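Local coordinates for beta-galactosidase (Trichoderma reesei, PDB 3OG2), which probably hydrolyses terminal non-reducing beta-D-galactose residues from beta-D-galactosides, as a family 35 glycoside hydrolase, at residues A739-F748 with A959-G967. Sequence-based numbering, arbitrary orientation. Where two conformers were deposited one is given.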
# COMPACT_ATOMS: atom_id res chain seq x y z
N ALA A 739 -10.42 -11.31 21.49
CA ALA A 739 -10.79 -12.38 22.42
C ALA A 739 -10.63 -11.84 23.84
O ALA A 739 -9.97 -10.82 24.07
CB ALA A 739 -9.87 -13.59 22.30
N SER A 740 -11.18 -12.56 24.79
CA SER A 740 -10.99 -12.18 26.19
C SER A 740 -10.94 -13.46 27.05
O SER A 740 -11.59 -14.46 26.68
CB SER A 740 -12.06 -11.22 26.66
OG SER A 740 -13.39 -11.66 26.51
N SER A 741 -10.22 -13.43 28.13
CA SER A 741 -10.09 -14.58 29.02
C SER A 741 -10.25 -14.09 30.47
O SER A 741 -9.83 -12.96 30.79
CB SER A 741 -8.72 -15.22 28.87
OG SER A 741 -8.57 -15.76 27.57
N VAL A 742 -10.78 -14.95 31.33
CA VAL A 742 -11.13 -14.59 32.72
C VAL A 742 -10.60 -15.63 33.70
O VAL A 742 -10.82 -16.83 33.48
CB VAL A 742 -12.65 -14.48 32.88
CG1 VAL A 742 -13.05 -14.14 34.32
CG2 VAL A 742 -13.23 -13.47 31.87
N TRP A 743 -9.93 -15.18 34.75
CA TRP A 743 -9.55 -16.00 35.90
C TRP A 743 -10.14 -15.41 37.15
O TRP A 743 -10.28 -14.18 37.28
CB TRP A 743 -8.01 -15.97 36.04
CG TRP A 743 -7.32 -16.79 34.98
CD1 TRP A 743 -6.87 -18.08 35.16
CD2 TRP A 743 -6.98 -16.41 33.65
NE1 TRP A 743 -6.29 -18.50 33.98
CE2 TRP A 743 -6.33 -17.51 33.03
CE3 TRP A 743 -7.17 -15.23 32.92
CZ2 TRP A 743 -5.87 -17.48 31.71
CZ3 TRP A 743 -6.70 -15.20 31.59
CH2 TRP A 743 -6.07 -16.31 31.01
N LEU A 744 -10.43 -16.28 38.09
CA LEU A 744 -10.83 -15.94 39.46
C LEU A 744 -9.66 -16.38 40.33
O LEU A 744 -9.44 -17.59 40.46
CB LEU A 744 -12.11 -16.69 39.81
CG LEU A 744 -12.55 -16.50 41.26
CD1 LEU A 744 -13.06 -15.09 41.47
CD2 LEU A 744 -13.60 -17.56 41.61
N ASN A 745 -8.91 -15.44 40.93
CA ASN A 745 -7.64 -15.78 41.55
C ASN A 745 -6.81 -16.54 40.51
O ASN A 745 -6.61 -16.03 39.40
CB ASN A 745 -7.85 -16.56 42.87
CG ASN A 745 -8.47 -15.67 43.92
OD1 ASN A 745 -8.69 -14.45 43.78
ND2 ASN A 745 -8.75 -16.30 45.05
N ASP A 746 -6.36 -17.77 40.84
CA ASP A 746 -5.58 -18.55 39.84
C ASP A 746 -6.44 -19.57 39.11
O ASP A 746 -5.93 -20.39 38.32
CB ASP A 746 -4.41 -19.22 40.56
CG ASP A 746 -4.86 -20.11 41.71
OD1 ASP A 746 -6.03 -20.19 42.12
OD2 ASP A 746 -3.97 -20.82 42.24
N ARG A 747 -7.76 -19.54 39.29
CA ARG A 747 -8.67 -20.49 38.65
C ARG A 747 -9.17 -19.98 37.31
O ARG A 747 -9.78 -18.93 37.23
CB ARG A 747 -9.89 -20.78 39.56
CG ARG A 747 -10.84 -21.80 38.94
CD ARG A 747 -12.20 -21.92 39.62
NE ARG A 747 -12.22 -21.85 41.09
CZ ARG A 747 -13.31 -21.59 41.83
NH1 ARG A 747 -14.44 -21.38 41.17
NH2 ARG A 747 -13.30 -21.53 43.17
N PHE A 748 -8.93 -20.72 36.24
CA PHE A 748 -9.43 -20.31 34.92
C PHE A 748 -10.94 -20.45 34.94
O PHE A 748 -11.51 -21.49 35.29
CB PHE A 748 -8.81 -21.20 33.86
CG PHE A 748 -9.34 -20.86 32.47
CD1 PHE A 748 -9.19 -19.61 31.91
CD2 PHE A 748 -9.99 -21.85 31.74
CE1 PHE A 748 -9.64 -19.30 30.62
CE2 PHE A 748 -10.48 -21.58 30.47
CZ PHE A 748 -10.31 -20.30 29.89
N ALA A 959 4.73 -14.50 21.73
CA ALA A 959 3.78 -14.60 22.84
C ALA A 959 2.77 -15.66 22.45
O ALA A 959 2.35 -15.68 21.32
CB ALA A 959 3.09 -13.26 23.14
N LEU A 960 2.41 -16.48 23.43
CA LEU A 960 1.44 -17.56 23.22
C LEU A 960 0.35 -17.41 24.27
O LEU A 960 0.64 -17.59 25.46
CB LEU A 960 2.17 -18.92 23.34
CG LEU A 960 1.27 -20.15 23.33
CD1 LEU A 960 0.58 -20.23 21.98
CD2 LEU A 960 2.08 -21.39 23.65
N TRP A 961 -0.86 -17.14 23.82
CA TRP A 961 -2.02 -17.00 24.68
C TRP A 961 -2.91 -18.21 24.35
O TRP A 961 -3.56 -18.21 23.29
CB TRP A 961 -2.69 -15.64 24.45
CG TRP A 961 -4.00 -15.39 25.14
CD1 TRP A 961 -4.74 -16.13 26.03
CD2 TRP A 961 -4.81 -14.20 24.96
NE1 TRP A 961 -5.90 -15.49 26.40
CE2 TRP A 961 -5.96 -14.30 25.74
CE3 TRP A 961 -4.59 -13.06 24.17
CZ2 TRP A 961 -6.95 -13.30 25.78
CZ3 TRP A 961 -5.55 -12.07 24.19
CH2 TRP A 961 -6.72 -12.19 24.99
N ALA A 962 -2.93 -19.15 25.30
CA ALA A 962 -3.78 -20.34 25.15
C ALA A 962 -5.16 -19.99 25.71
O ALA A 962 -5.27 -19.57 26.88
CB ALA A 962 -3.19 -21.47 25.94
N LEU A 963 -6.21 -20.11 24.92
CA LEU A 963 -7.52 -19.63 25.29
C LEU A 963 -8.35 -20.65 26.05
O LEU A 963 -9.33 -20.25 26.66
CB LEU A 963 -8.29 -19.27 23.99
CG LEU A 963 -7.72 -18.03 23.29
CD1 LEU A 963 -8.13 -18.04 21.82
CD2 LEU A 963 -8.22 -16.78 24.00
N GLU A 964 -8.02 -21.95 25.95
CA GLU A 964 -8.80 -22.97 26.56
C GLU A 964 -7.98 -23.69 27.61
O GLU A 964 -6.76 -23.62 27.69
CB GLU A 964 -9.32 -23.93 25.47
CG GLU A 964 -10.37 -23.19 24.61
CD GLU A 964 -11.04 -24.05 23.57
OE1 GLU A 964 -10.61 -25.20 23.31
OE2 GLU A 964 -12.03 -23.53 22.98
N SER A 965 -8.72 -24.42 28.44
CA SER A 965 -8.08 -24.93 29.67
C SER A 965 -7.06 -26.03 29.41
O SER A 965 -6.26 -26.29 30.32
CB SER A 965 -9.20 -25.43 30.60
OG SER A 965 -9.84 -26.55 29.97
N ARG A 966 -7.12 -26.61 28.22
CA ARG A 966 -6.22 -27.63 27.73
C ARG A 966 -4.85 -27.08 27.34
O ARG A 966 -3.90 -27.79 27.05
CB ARG A 966 -6.82 -28.27 26.45
CG ARG A 966 -7.31 -27.23 25.41
CD ARG A 966 -7.95 -27.91 24.22
NE ARG A 966 -9.03 -27.27 23.48
CZ ARG A 966 -9.32 -27.57 22.21
NH1 ARG A 966 -8.57 -28.49 21.59
NH2 ARG A 966 -10.30 -27.01 21.50
N GLY A 967 -4.77 -25.75 27.28
CA GLY A 967 -3.56 -25.10 26.82
C GLY A 967 -3.42 -25.03 25.31
O GLY A 967 -4.43 -25.16 24.58
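Trp961 reaches across to Ser741 and makes the one hydrogen bond between segments 739-748 and 959-967, amid van der Waals contacts. CG anti to the backbone N (chi1 173°) carries the indole out from strand 953-962 until its pyrrole edge meets Ser741. Followed outward from CB and CG, CD1 comes no nearer than 4.1 Å to Ser741 OG, and NE1 then donates to Ser741 OG at 2.9 Å, the acceptor near the ring plane and the N-H...O angle a bent 144°. Further round the edge, CZ2 lies 3.4 Å from the same Ser741 OG, and at the far end CH2 comes 3.6 Å from Ala739 O. Leu963, from the same segment as the indole, lays CD2 over one of its faces near the ring margin, and bridges to Ala739 CB (4.0 Å). Ser741 OG is hydrogen-bonded to Ser751 OG as well, which in turn bonds Leu963 O. Nearer the turn at Glu964, Phe748 brings CZ to 3.4 Å from Leu963 O and CD2 to 3.8 Å from Ser965 CB. A leucine in place of Trp961 would probably leave Ser741 OG without its indole donor and open a gap beside Ala739 and Leu963. The packing joins two antiparallel sheets of the beta-galactosidase all-beta domains, away from the galactose site.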